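Local coordinates for protein alpha-galactosidase (Thermus thermophilus, PDB 6LCJ) that probably releases terminal alpha-linked galactose from galactosides by hydrolysis, as a hexameric, thermostable family GH36 glycosidase, at residues A95-D100 / G138-V143; A132-Y137 / F144-R149; T387-W392 / G462-R467; A57-A62 / G86-S91. All blocks are in the same frame, centred on the assembly; numbering follows the deposited sequence.

The four contacts lie in or beside the N-terminal beta-sandwich of alpha-galactosidase, on the side that faces the parallel beta-barrel. Interactions 1 and 2 share helix 140-149, which follows strand 132-137 directly; their centres lie about 12 Å apart, and Val143 CG2 packs 3.5 Å from Ala136 CB. Trp58, on strand 56-59 of interaction 4, links it to interactions 1 and 3: Arg97 NH2 of interaction 1 comes within 3.1 Å of Trp58 NE1, and His389 CD2 of interaction 3 within 3.8 Å of Trp58 CD1. Interaction 3 brings in the C-terminal three-stranded sheet, its centre about 14 Å from that of interaction 1. Trp392 of 387-392 also packs on Phe144 and Tyr147 of interaction 2.

Interaction 1 of 4, residues A95-D100 / G138-V143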
loop_
_atom_site.group_PDB
_atom_site.type_symbol
_atom_site.label_atom_id
_atom_site.label_comp_id
_atom_site.label_asym_id
_atom_site.label_seq_id
_atom_site.Cartn_x
_atom_site.Cartn_y
_atom_site.Cartn_z
ATOM N N ALA E 95 12.484 -21.014 -29.423
ATOM C CA ALA E 95 12.572 -22.452 -29.594
ATOM C C ALA E 95 12.356 -23.134 -28.256
ATOM O O ALA E 95 12.671 -22.580 -27.199
ATOM C CB ALA E 95 13.914 -22.879 -30.207
ATOM N N LEU E 96 11.798 -24.335 -28.324
ATOM C CA LEU E 96 11.616 -25.203 -27.173
ATOM C C LEU E 96 12.483 -26.440 -27.358
ATOM O O LEU E 96 12.699 -26.910 -28.479
ATOM C CB LEU E 96 10.140 -25.593 -26.998
ATOM C CG LEU E 96 9.192 -24.459 -26.580
ATOM C CD1 LEU E 96 7.739 -24.912 -26.554
ATOM C CD2 LEU E 96 9.597 -23.885 -25.222
ATOM N N ARG E 97 12.980 -26.960 -26.249
ATOM C CA ARG E 97 13.965 -28.030 -26.259
ATOM C C ARG E 97 13.360 -29.322 -25.729
ATOM O O ARG E 97 12.923 -29.380 -24.573
ATOM C CB ARG E 97 15.176 -27.638 -25.421
ATOM C CG ARG E 97 16.379 -28.493 -25.678
ATOM C CD ARG E 97 17.481 -28.098 -24.745
ATOM N NE ARG E 97 18.554 -27.444 -25.471
ATOM C CZ ARG E 97 19.366 -26.547 -24.935
ATOM N NH1 ARG E 97 19.229 -26.213 -23.654
ATOM N NH2 ARG E 97 20.324 -26.005 -25.677
ATOM N N GLY E 98 13.357 -30.357 -26.567
ATOM C CA GLY E 98 12.971 -31.681 -26.140
ATOM C C GLY E 98 14.064 -32.312 -25.305
ATOM O O GLY E 98 15.250 -31.988 -25.453
ATOM N N PRO E 99 13.681 -33.215 -24.389
ATOM C CA PRO E 99 14.684 -33.965 -23.603
ATOM C C PRO E 99 15.849 -34.539 -24.412
ATOM O O PRO E 99 16.934 -34.748 -23.849
ATOM C CB PRO E 99 13.843 -35.083 -22.972
ATOM C CG PRO E 99 12.487 -34.462 -22.786
ATOM C CD PRO E 99 12.310 -33.426 -23.883
ATOM N N ASP E 100 15.667 -34.775 -25.714
ATOM C CA ASP E 100 16.655 -35.420 -26.567
ATOM C C ASP E 100 17.626 -34.443 -27.225
ATOM O O ASP E 100 18.408 -34.859 -28.088
ATOM C CB ASP E 100 15.943 -36.223 -27.648
ATOM C CG ASP E 100 14.822 -35.436 -28.299
ATOM O OD1 ASP E 100 14.103 -34.715 -27.567
ATOM O OD2 ASP E 100 14.667 -35.530 -29.542
ATOM N N GLY E 138 13.849 -30.623 -35.081
ATOM C CA GLY E 138 15.006 -31.394 -35.446
ATOM C C GLY E 138 16.177 -31.067 -34.560
ATOM O O GLY E 138 16.036 -30.380 -33.542
ATOM N N PRO E 139 17.359 -31.571 -34.924
ATOM C CA PRO E 139 18.575 -31.226 -34.180
ATOM C C PRO E 139 18.755 -29.716 -34.114
ATOM O O PRO E 139 18.481 -28.997 -35.078
ATOM C CB PRO E 139 19.693 -31.900 -34.986
ATOM C CG PRO E 139 19.023 -32.980 -35.735
ATOM C CD PRO E 139 17.633 -32.502 -36.031
ATOM N N GLU E 140 19.214 -29.249 -32.951
ATOM C CA GLU E 140 19.336 -27.822 -32.671
ATOM C C GLU E 140 20.049 -27.077 -33.797
ATOM O O GLU E 140 19.537 -26.084 -34.323
ATOM C CB GLU E 140 20.084 -27.644 -31.352
ATOM C CG GLU E 140 19.787 -26.369 -30.609
ATOM C CD GLU E 140 20.391 -26.375 -29.212
ATOM O OE1 GLU E 140 19.811 -27.026 -28.308
ATOM O OE2 GLU E 140 21.458 -25.744 -29.027
ATOM N N GLU E 141 21.230 -27.556 -34.193
ATOM C CA GLU E 141 22.054 -26.809 -35.137
ATOM C C GLU E 141 21.443 -26.800 -36.534
ATOM O O GLU E 141 21.521 -25.788 -37.246
ATOM C CB GLU E 141 23.472 -27.383 -35.160
ATOM C CG GLU E 141 24.403 -26.729 -34.121
ATOM C CD GLU E 141 25.581 -27.626 -33.699
ATOM O OE1 GLU E 141 25.496 -28.253 -32.609
ATOM O OE2 GLU E 141 26.593 -27.694 -34.446
ATOM N N GLU E 142 20.830 -27.906 -36.955
ATOM C CA GLU E 142 20.247 -27.905 -38.290
ATOM C C GLU E 142 19.058 -26.959 -38.354
ATOM O O GLU E 142 18.884 -26.225 -39.335
ATOM C CB GLU E 142 19.841 -29.318 -38.710
ATOM C CG GLU E 142 19.432 -29.442 -40.202
ATOM C CD GLU E 142 20.140 -28.436 -41.152
ATOM O OE1 GLU E 142 21.404 -28.412 -41.185
ATOM O OE2 GLU E 142 19.426 -27.664 -41.861
ATOM N N VAL E 143 18.255 -26.938 -37.297
ATOM C CA VAL E 143 17.011 -26.182 -37.292
ATOM C C VAL E 143 17.296 -24.675 -37.340
ATOM O O VAL E 143 16.641 -23.927 -38.080
ATOM C CB VAL E 143 16.187 -26.639 -36.063
ATOM C CG1 VAL E 143 15.843 -25.529 -35.139
ATOM C CG2 VAL E 143 14.960 -27.424 -36.485
#
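Strand 93-97 and the first turn of helix 140-149 approach most closely at Arg97 and Glu140, whose CA atoms are 8.4 Å apart. This is a surface salt bridge between an inner strand of the seven-stranded sandwich sheet and a helix whose N-cap position is held by Pro139. Arg97 places CG opposite its own N (chi1 -164°) and bends at chi3, which turns the guanidinium edge to the carboxylate. The grip is side-on: Arg97 NE lies 3.1 Å and Arg97 NH2 2.9 Å from Glu140 OE1, which thus accepts twice. Long, flexible chains suit both places, since charged groups must meet across a gap that the backbones leave wide. The indole of Trp58 adds a cation-pi contact to Arg97, and Glu140 also touches Trp58. A leucine in place of Arg97 would probably leave the Glu140 carboxylate without its charged mate and the Trp58 indole without its cation. Glu140 OE1 lies almost in the guanidinium plane, and NH2 meets that oxygen on its syn side but 25° out of the carboxylate plane.

Interaction 2 of 4, residues A132-Y137 / F144-R149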
loop_
_atom_site.group_PDB
_atom_site.type_symbol
_atom_site.label_atom_id
_atom_site.label_comp_id
_atom_site.label_asym_id
_atom_site.label_seq_id
_atom_site.Cartn_x
_atom_site.Cartn_y
_atom_site.Cartn_z
ATOM N N ALA E 132 4.912 -13.964 -42.120
ATOM C CA ALA E 132 5.212 -15.376 -42.261
ATOM C C ALA E 132 6.119 -15.841 -41.130
ATOM O O ALA E 132 6.695 -15.041 -40.383
ATOM C CB ALA E 132 5.872 -15.659 -43.616
ATOM N N TRP E 133 6.268 -17.165 -41.043
ATOM C CA TRP E 133 6.999 -17.815 -39.973
ATOM C C TRP E 133 7.675 -19.049 -40.527
ATOM O O TRP E 133 7.144 -19.715 -41.412
ATOM C CB TRP E 133 6.092 -18.258 -38.820
ATOM C CG TRP E 133 5.338 -17.169 -38.167
ATOM C CD1 TRP E 133 4.115 -16.690 -38.533
ATOM C CD2 TRP E 133 5.742 -16.418 -37.013
ATOM N NE1 TRP E 133 3.735 -15.687 -37.679
ATOM C CE2 TRP E 133 4.717 -15.502 -36.736
ATOM C CE3 TRP E 133 6.871 -16.436 -36.191
ATOM C CZ2 TRP E 133 4.782 -14.604 -35.665
ATOM C CZ3 TRP E 133 6.937 -15.536 -35.130
ATOM C CH2 TRP E 133 5.902 -14.633 -34.885
ATOM N N PHE E 134 8.843 -19.356 -39.984
ATOM C CA PHE E 134 9.498 -20.624 -40.230
ATOM C C PHE E 134 9.271 -21.486 -39.004
ATOM O O PHE E 134 9.448 -21.012 -37.877
ATOM C CB PHE E 134 10.993 -20.450 -40.492
ATOM C CG PHE E 134 11.695 -21.738 -40.787
ATOM C CD1 PHE E 134 11.289 -22.524 -41.854
ATOM C CD2 PHE E 134 12.735 -22.176 -39.994
ATOM C CE1 PHE E 134 11.914 -23.721 -42.135
ATOM C CE2 PHE E 134 13.366 -23.378 -40.257
ATOM C CZ PHE E 134 12.953 -24.154 -41.342
ATOM N N LEU E 135 8.843 -22.728 -39.219
ATOM C CA LEU E 135 8.651 -23.665 -38.121
ATOM C C LEU E 135 9.359 -24.960 -38.467
ATOM O O LEU E 135 9.202 -25.482 -39.572
ATOM C CB LEU E 135 7.168 -23.924 -37.844
ATOM C CG LEU E 135 6.843 -25.152 -36.991
ATOM C CD1 LEU E 135 7.153 -24.883 -35.536
ATOM C CD2 LEU E 135 5.403 -25.587 -37.178
ATOM N N ALA E 136 10.139 -25.470 -37.524
ATOM C CA ALA E 136 10.972 -26.625 -37.782
ATOM C C ALA E 136 11.168 -27.395 -36.484
ATOM O O ALA E 136 11.064 -26.838 -35.388
ATOM C CB ALA E 136 12.317 -26.203 -38.379
ATOM N N TYR E 137 11.431 -28.693 -36.624
ATOM C CA TYR E 137 11.713 -29.563 -35.494
ATOM C C TYR E 137 12.823 -30.511 -35.908
ATOM O O TYR E 137 12.753 -31.118 -36.979
ATOM C CB TYR E 137 10.472 -30.351 -35.069
ATOM C CG TYR E 137 10.708 -31.232 -33.874
ATOM C CD1 TYR E 137 11.404 -30.762 -32.769
ATOM C CD2 TYR E 137 10.231 -32.537 -33.845
ATOM C CE1 TYR E 137 11.624 -31.563 -31.667
ATOM C CE2 TYR E 137 10.440 -33.352 -32.737
ATOM C CZ TYR E 137 11.139 -32.861 -31.653
ATOM O OH TYR E 137 11.347 -33.666 -30.555
ATOM N N PHE E 144 18.333 -24.215 -36.628
ATOM C CA PHE E 144 18.692 -22.800 -36.684
ATOM C C PHE E 144 19.365 -22.439 -38.000
ATOM O O PHE E 144 19.191 -21.324 -38.506
ATOM C CB PHE E 144 19.590 -22.433 -35.507
ATOM C CG PHE E 144 18.832 -22.113 -34.267
ATOM C CD1 PHE E 144 18.434 -23.128 -33.407
ATOM C CD2 PHE E 144 18.474 -20.801 -33.981
ATOM C CE1 PHE E 144 17.714 -22.841 -32.267
ATOM C CE2 PHE E 144 17.752 -20.492 -32.837
ATOM C CZ PHE E 144 17.375 -21.512 -31.974
ATOM N N ALA E 145 20.148 -23.364 -38.566
ATOM C CA ALA E 145 20.740 -23.126 -39.879
ATOM C C ALA E 145 19.677 -23.050 -40.974
ATOM O O ALA E 145 19.841 -22.308 -41.948
ATOM C CB ALA E 145 21.759 -24.221 -40.192
ATOM N N ALA E 146 18.577 -23.792 -40.828
ATOM C CA ALA E 146 17.528 -23.747 -41.839
ATOM C C ALA E 146 16.721 -22.459 -41.748
ATOM O O ALA E 146 16.250 -21.954 -42.770
ATOM C CB ALA E 146 16.617 -24.971 -41.709
ATOM N N TYR E 147 16.546 -21.922 -40.538
ATOM C CA TYR E 147 15.911 -20.615 -40.385
ATOM C C TYR E 147 16.776 -19.517 -40.994
ATOM O O TYR E 147 16.272 -18.648 -41.718
ATOM C CB TYR E 147 15.635 -20.345 -38.896
ATOM C CG TYR E 147 15.034 -18.988 -38.543
ATOM C CD1 TYR E 147 13.942 -18.470 -39.239
ATOM C CD2 TYR E 147 15.548 -18.239 -37.490
ATOM C CE1 TYR E 147 13.395 -17.240 -38.900
ATOM C CE2 TYR E 147 15.011 -17.008 -37.144
ATOM C CZ TYR E 147 13.934 -16.515 -37.848
ATOM O OH TYR E 147 13.408 -15.294 -37.491
ATOM N N ALA E 148 18.086 -19.550 -40.726
ATOM C CA ALA E 148 18.967 -18.488 -41.210
ATOM C C ALA E 148 18.944 -18.374 -42.731
ATOM O O ALA E 148 19.058 -17.262 -43.264
ATOM C CB ALA E 148 20.394 -18.712 -40.707
ATOM N N ARG E 149 18.765 -19.497 -43.447
ATOM C CA ARG E 149 18.734 -19.452 -44.911
ATOM C C ARG E 149 17.553 -18.663 -45.436
ATOM O O ARG E 149 17.612 -18.120 -46.546
ATOM C CB ARG E 149 18.700 -20.859 -45.488
ATOM C CG ARG E 149 20.063 -21.522 -45.495
ATOM C CD ARG E 149 19.943 -22.998 -45.696
ATOM N NE ARG E 149 21.005 -23.712 -44.996
ATOM C CZ ARG E 149 20.812 -24.834 -44.312
ATOM N NH1 ARG E 149 19.593 -25.360 -44.233
ATOM N NH2 ARG E 149 21.835 -25.424 -43.709
#
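Phe134 brings one side of its ring, CD2 and CE2, up to the backbone and CB of Tyr147, with Phe134 CE2 3.5 Å from Tyr147 N and Phe134 CD2 3.6 Å from Tyr147 CB. Farther out, Phe134 CZ reaches the methyl of Ala146 at 3.8 Å, and the Ala146 carbonyl oxygen lies over one face of the ring, toward its rim. The side chain leaves the strand with CG trans to the backbone N (chi1 -178°), and this carries the ring out to the helix. Tyr147 has nearly the same first torsion (177°) and runs back the other way, so the two side chains slide past each other: Tyr147 CD1 comes 3.8 Å from Phe134 CB. A small residue suits position 146, where the helix draws near the phenyl ring, whereas tyrosine suits 147 because it is long enough to pass Phe134 and bring its hydroxyl to the carbonyl oxygen of Ala108. Replacing Phe134 by an alanine would probably open a gap beside the Ala146 methyl and leave Tyr147 freer to shift. Trp133 and Leu135, by contrast, point away from the helix, and touch residues of strand 33-37 in the second sheet. The whole is a strand-turn-helix unit, in which a short helix lies against one face of a sheet of the N-terminal beta-sandwich.

Interaction 3 of 4, residues T387-W392 / G462-R467; sequences TLHRLW and GPYRFR
His389 and Tyr464 meet through their polar ends: His389 NE2 is 3.1 Å from Tyr464 OH, in a hydrogen bond that either partner could donate, and the nitrogen lies at the edge of the tyrosine ring, near its plane. The two rings are turned 58° from each other. Both side chains set CG opposite the carbonyl carbon, with chi1 -63° for His389 and -50° for Tyr464, and from there they cross at a slant. Histidine suits this place because its second nitrogen, ND1, is bonded to the carbonyl oxygen of Arg385, one turn back, which helps fix the imidazole's rotation. The contact joins the end of helix 380-388, in the barrel domain, to the C-terminal antiparallel sheet of three strands. Deeper in, Phe466 points its ring at two leucines: CE1 is 3.7 Å from Leu388 CD2, and CZ is 3.8 Å from Leu391 CD1. Branched apolar chains fit here, each offering one methyl to the phenyl ring, while Phe427 packs edge-to-face with Phe466.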
loop_
_atom_site.group_PDB
_atom_site.type_symbol
_atom_site.label_atom_id
_atom_site.label_comp_id
_atom_site.label_asym_id
_atom_site.label_seq_id
_atom_site.Cartn_x
_atom_site.Cartn_y
_atom_site.Cartn_z
ATOM N N THR E 387 26.919 -14.160 -27.809
ATOM C CA THR E 387 27.540 -14.489 -29.088
ATOM C C THR E 387 27.405 -15.974 -29.403
ATOM O O THR E 387 27.016 -16.354 -30.516
ATOM C CB THR E 387 29.009 -14.086 -29.052
ATOM O OG1 THR E 387 29.106 -12.671 -28.917
ATOM C CG2 THR E 387 29.740 -14.551 -30.316
ATOM N N LEU E 388 27.712 -16.833 -28.431
ATOM C CA LEU E 388 27.620 -18.268 -28.661
ATOM C C LEU E 388 26.243 -18.695 -29.161
ATOM O O LEU E 388 26.132 -19.701 -29.874
ATOM C CB LEU E 388 27.966 -19.027 -27.380
ATOM C CG LEU E 388 29.458 -19.202 -27.117
ATOM C CD1 LEU E 388 29.730 -19.526 -25.656
ATOM C CD2 LEU E 388 30.021 -20.269 -28.044
ATOM N N HIS E 389 25.186 -17.958 -28.820
ATOM C CA HIS E 389 23.841 -18.344 -29.235
ATOM C C HIS E 389 23.373 -17.595 -30.468
ATOM O O HIS E 389 22.198 -17.691 -30.832
ATOM C CB HIS E 389 22.841 -18.138 -28.103
ATOM C CG HIS E 389 23.117 -18.979 -26.901
ATOM N ND1 HIS E 389 24.051 -18.630 -25.949
ATOM C CD2 HIS E 389 22.599 -20.162 -26.507
ATOM C CE1 HIS E 389 24.086 -19.557 -25.010
ATOM N NE2 HIS E 389 23.213 -20.497 -25.324
ATOM N N ARG E 390 24.261 -16.850 -31.118
ATOM C CA ARG E 390 23.909 -16.145 -32.337
ATOM C C ARG E 390 24.831 -16.495 -33.499
ATOM O O ARG E 390 24.815 -15.792 -34.520
ATOM C CB ARG E 390 23.896 -14.635 -32.074
ATOM C CG ARG E 390 22.672 -14.191 -31.296
ATOM C CD ARG E 390 22.747 -12.728 -30.910
ATOM N NE ARG E 390 21.448 -12.205 -30.497
ATOM C CZ ARG E 390 21.298 -11.198 -29.645
ATOM N NH1 ARG E 390 22.375 -10.613 -29.129
ATOM N NH2 ARG E 390 20.085 -10.765 -29.313
ATOM N N LEU E 391 25.625 -17.568 -33.378
ATOM C CA LEU E 391 26.587 -17.888 -34.430
ATOM C C LEU E 391 25.906 -18.372 -35.705
ATOM O O LEU E 391 26.492 -18.234 -36.782
ATOM C CB LEU E 391 27.593 -18.916 -33.929
ATOM C CG LEU E 391 28.524 -18.413 -32.823
ATOM C CD1 LEU E 391 29.349 -19.531 -32.265
ATOM C CD2 LEU E 391 29.426 -17.313 -33.364
ATOM N N TRP E 392 24.668 -18.879 -35.612
ATOM C CA TRP E 392 23.900 -19.265 -36.793
ATOM C C TRP E 392 23.691 -18.102 -37.753
ATOM O O TRP E 392 23.365 -18.330 -38.918
ATOM C CB TRP E 392 22.540 -19.854 -36.390
ATOM C CG TRP E 392 21.806 -19.064 -35.348
ATOM C CD1 TRP E 392 22.027 -19.075 -34.006
ATOM C CD2 TRP E 392 20.728 -18.136 -35.567
ATOM N NE1 TRP E 392 21.168 -18.205 -33.372
ATOM C CE2 TRP E 392 20.357 -17.622 -34.309
ATOM C CE3 TRP E 392 20.048 -17.691 -36.702
ATOM C CZ2 TRP E 392 19.341 -16.691 -34.158
ATOM C CZ3 TRP E 392 19.048 -16.776 -36.553
ATOM C CH2 TRP E 392 18.698 -16.275 -35.290
ATOM N N GLY E 462 29.660 -29.364 -30.886
ATOM C CA GLY E 462 28.398 -29.312 -30.195
ATOM C C GLY E 462 28.052 -27.871 -29.904
ATOM O O GLY E 462 28.773 -26.949 -30.297
ATOM N N PRO E 463 26.941 -27.648 -29.201
ATOM C CA PRO E 463 26.527 -26.264 -28.894
ATOM C C PRO E 463 27.595 -25.426 -28.196
ATOM O O PRO E 463 27.656 -24.210 -28.416
ATOM C CB PRO E 463 25.295 -26.469 -28.002
ATOM C CG PRO E 463 24.760 -27.821 -28.414
ATOM C CD PRO E 463 25.958 -28.649 -28.750
ATOM N N TYR E 464 28.446 -26.032 -27.364
ATOM C CA TYR E 464 29.436 -25.278 -26.608
ATOM C C TYR E 464 30.834 -25.863 -26.753
ATOM O O TYR E 464 31.732 -25.516 -25.980
ATOM C CB TYR E 464 29.027 -25.201 -25.136
ATOM C CG TYR E 464 27.598 -24.754 -25.012
ATOM C CD1 TYR E 464 27.213 -23.480 -25.433
ATOM C CD2 TYR E 464 26.619 -25.613 -24.534
ATOM C CE1 TYR E 464 25.896 -23.062 -25.352
ATOM C CE2 TYR E 464 25.297 -25.206 -24.441
ATOM C CZ TYR E 464 24.935 -23.932 -24.856
ATOM O OH TYR E 464 23.615 -23.525 -24.768
ATOM N N ARG E 465 31.041 -26.726 -27.738
ATOM C CA ARG E 465 32.325 -27.376 -27.941
ATOM C C ARG E 465 32.796 -27.096 -29.354
ATOM O O ARG E 465 32.099 -27.412 -30.321
ATOM C CB ARG E 465 32.226 -28.878 -27.684
ATOM C CG ARG E 465 31.368 -29.252 -26.476
ATOM C CD ARG E 465 31.911 -30.490 -25.759
ATOM N NE ARG E 465 32.701 -31.352 -26.640
ATOM C CZ ARG E 465 32.191 -32.160 -27.569
ATOM N NH1 ARG E 465 30.871 -32.218 -27.748
ATOM N NH2 ARG E 465 33.001 -32.896 -28.328
ATOM N N PHE E 466 33.967 -26.498 -29.469
ATOM C CA PHE E 466 34.587 -26.270 -30.758
ATOM C C PHE E 466 35.926 -26.983 -30.785
ATOM O O PHE E 466 36.506 -27.307 -29.743
ATOM C CB PHE E 466 34.771 -24.777 -31.033
ATOM C CG PHE E 466 33.487 -24.001 -31.017
ATOM C CD1 PHE E 466 32.804 -23.784 -29.828
ATOM C CD2 PHE E 466 32.959 -23.495 -32.188
ATOM C CE1 PHE E 466 31.617 -23.093 -29.812
ATOM C CE2 PHE E 466 31.778 -22.787 -32.173
ATOM C CZ PHE E 466 31.101 -22.591 -30.984
ATOM N N ARG E 467 36.392 -27.254 -31.989
ATOM C CA ARG E 467 37.750 -27.717 -32.206
ATOM C C ARG E 467 38.451 -26.628 -32.996
ATOM O O ARG E 467 38.125 -26.399 -34.164
ATOM C CB ARG E 467 37.785 -29.059 -32.930
ATOM C CG ARG E 467 38.989 -29.899 -32.531
ATOM C CD ARG E 467 38.769 -31.388 -32.769
ATOM N NE ARG E 467 39.215 -31.806 -34.099
ATOM C CZ ARG E 467 40.489 -31.839 -34.490
ATOM N NH1 ARG E 467 41.460 -31.475 -33.657
ATOM N NH2 ARG E 467 40.794 -32.241 -35.720
#

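Interaction 4 of 4, residues A57-A62 / G86-S91; sequences AWVDPA and GAWWGS
Val59 holds one methyl squarely over the indole of Trp88: CG2 is 3.6 Å from the centroid of the six-membered ring and only 6° off its normal, a CH-pi contact. The two side chains come from opposite directions, and Val59 CG1 lies nearer the rim, 4.1 Å from Trp88 CZ3. At the pyrrole end the chain of 57-62 passes alongside, with Pro61 CA 3.6 Å from Trp88 CD1. Asp60 turns away from the tryptophan and accepts a hydrogen bond from the backbone N of Ala62 at OD1, an Asx turn. Here the edge strand of one sandwich sheet, 56-59, meets the segment leading into 89-91, the edge strand of the other, and Phe45 and Arg47 of strand 44-48 also touch the indole. Tryptophan suits this place because it combines a broad apolar face with a donor. A methyl over a pi face is held chiefly by dispersion, while the bond from Trp88 NE1 to the carbonyl oxygen of Gln63 probably fixes how the indole is turned.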
loop_
_atom_site.group_PDB
_atom_site.type_symbol
_atom_site.label_atom_id
_atom_site.label_comp_id
_atom_site.label_asym_id
_atom_site.label_seq_id
_atom_site.Cartn_x
_atom_site.Cartn_y
_atom_site.Cartn_z
ATOM N N ALA E 57 20.004 -16.756 -24.906
ATOM C CA ALA E 57 20.399 -17.944 -24.156
ATOM C C ALA E 57 19.194 -18.855 -23.980
ATOM O O ALA E 57 18.050 -18.434 -24.165
ATOM C CB ALA E 57 20.981 -17.581 -22.784
ATOM N N TRP E 58 19.474 -20.109 -23.607
ATOM C CA TRP E 58 18.439 -21.059 -23.210
ATOM C C TRP E 58 18.098 -20.847 -21.743
ATOM O O TRP E 58 18.989 -20.816 -20.889
ATOM C CB TRP E 58 18.907 -22.501 -23.432
ATOM C CG TRP E 58 18.965 -22.905 -24.884
ATOM C CD1 TRP E 58 20.051 -22.834 -25.722
ATOM C CD2 TRP E 58 17.883 -23.412 -25.676
ATOM N NE1 TRP E 58 19.707 -23.278 -26.981
ATOM C CE2 TRP E 58 18.387 -23.639 -26.981
ATOM C CE3 TRP E 58 16.540 -23.703 -25.409
ATOM C CZ2 TRP E 58 17.599 -24.148 -28.007
ATOM C CZ3 TRP E 58 15.755 -24.201 -26.433
ATOM C CH2 TRP E 58 16.289 -24.421 -27.719
ATOM N N VAL E 59 16.811 -20.689 -21.445
ATOM C CA VAL E 59 16.366 -20.471 -20.075
ATOM C C VAL E 59 15.303 -21.507 -19.715
ATOM O O VAL E 59 14.754 -22.207 -20.568
ATOM C CB VAL E 59 15.812 -19.044 -19.847
ATOM C CG1 VAL E 59 16.794 -18.008 -20.328
ATOM C CG2 VAL E 59 14.450 -18.881 -20.516
ATOM N N ASP E 60 15.018 -21.574 -18.418
ATOM C CA ASP E 60 13.974 -22.435 -17.888
ATOM C C ASP E 60 12.666 -21.656 -17.899
ATOM O O ASP E 60 12.530 -20.686 -17.138
ATOM C CB ASP E 60 14.330 -22.876 -16.474
ATOM C CG ASP E 60 13.366 -23.905 -15.897
ATOM O OD1 ASP E 60 12.286 -24.161 -16.479
ATOM O OD2 ASP E 60 13.708 -24.463 -14.831
ATOM N N PRO E 61 11.680 -22.034 -18.715
ATOM C CA PRO E 61 10.434 -21.266 -18.747
ATOM C C PRO E 61 9.589 -21.455 -17.511
ATOM O O PRO E 61 8.537 -20.813 -17.410
ATOM C CB PRO E 61 9.709 -21.806 -19.990
ATOM C CG PRO E 61 10.472 -23.029 -20.431
ATOM C CD PRO E 61 11.550 -23.314 -19.433
ATOM N N ALA E 62 9.994 -22.338 -16.591
ATOM C CA ALA E 62 9.226 -22.535 -15.366
ATOM C C ALA E 62 9.470 -21.402 -14.379
ATOM O O ALA E 62 8.539 -20.941 -13.710
ATOM C CB ALA E 62 9.581 -23.878 -14.732
ATOM N N GLY E 86 6.006 -10.434 -17.373
ATOM C CA GLY E 86 6.182 -11.513 -16.412
ATOM C C GLY E 86 6.419 -12.872 -17.032
ATOM O O GLY E 86 6.946 -13.764 -16.362
ATOM N N ALA E 87 6.037 -13.057 -18.292
ATOM C CA ALA E 87 6.299 -14.292 -19.006
ATOM C C ALA E 87 7.586 -14.143 -19.813
ATOM O O ALA E 87 8.224 -13.094 -19.823
ATOM C CB ALA E 87 5.101 -14.663 -19.879
ATOM N N TRP E 88 7.993 -15.214 -20.479
ATOM C CA TRP E 88 9.260 -15.245 -21.202
ATOM C C TRP E 88 9.010 -14.903 -22.665
ATOM O O TRP E 88 8.459 -15.722 -23.411
ATOM C CB TRP E 88 9.909 -16.614 -21.082
ATOM C CG TRP E 88 10.619 -16.863 -19.781
ATOM C CD1 TRP E 88 10.185 -17.644 -18.745
ATOM C CD2 TRP E 88 11.900 -16.349 -19.388
ATOM N NE1 TRP E 88 11.112 -17.644 -17.739
ATOM C CE2 TRP E 88 12.178 -16.864 -18.109
ATOM C CE3 TRP E 88 12.835 -15.513 -19.996
ATOM C CZ2 TRP E 88 13.348 -16.560 -17.422
ATOM C CZ3 TRP E 88 14.002 -15.221 -19.315
ATOM C CH2 TRP E 88 14.244 -15.738 -18.041
ATOM N N TRP E 89 9.426 -13.703 -23.072
ATOM C CA TRP E 89 9.275 -13.230 -24.441
ATOM C C TRP E 89 10.645 -13.062 -25.088
ATOM O O TRP E 89 11.557 -12.502 -24.487
ATOM C CB TRP E 89 8.539 -11.889 -24.485
ATOM C CG TRP E 89 7.059 -11.941 -24.377
ATOM C CD1 TRP E 89 6.318 -11.747 -23.254
ATOM C CD2 TRP E 89 6.120 -12.162 -25.441
ATOM N NE1 TRP E 89 4.976 -11.846 -23.544
ATOM C CE2 TRP E 89 4.828 -12.097 -24.880
ATOM C CE3 TRP E 89 6.247 -12.430 -26.810
ATOM C CZ2 TRP E 89 3.679 -12.281 -25.631
ATOM C CZ3 TRP E 89 5.096 -12.610 -27.558
ATOM C CH2 TRP E 89 3.831 -12.528 -26.967
ATOM N N GLY E 90 10.786 -13.533 -26.327
ATOM C CA GLY E 90 11.973 -13.293 -27.114
ATOM C C GLY E 90 11.638 -12.494 -28.365
ATOM O O GLY E 90 10.471 -12.311 -28.720
ATOM N N SER E 91 12.683 -12.036 -29.046
ATOM C CA SER E 91 12.523 -11.251 -30.263
ATOM C C SER E 91 12.715 -12.112 -31.504
ATOM O O SER E 91 13.746 -12.782 -31.654
ATOM C CB SER E 91 13.503 -10.083 -30.304
ATOM O OG SER E 91 13.610 -9.607 -31.640
#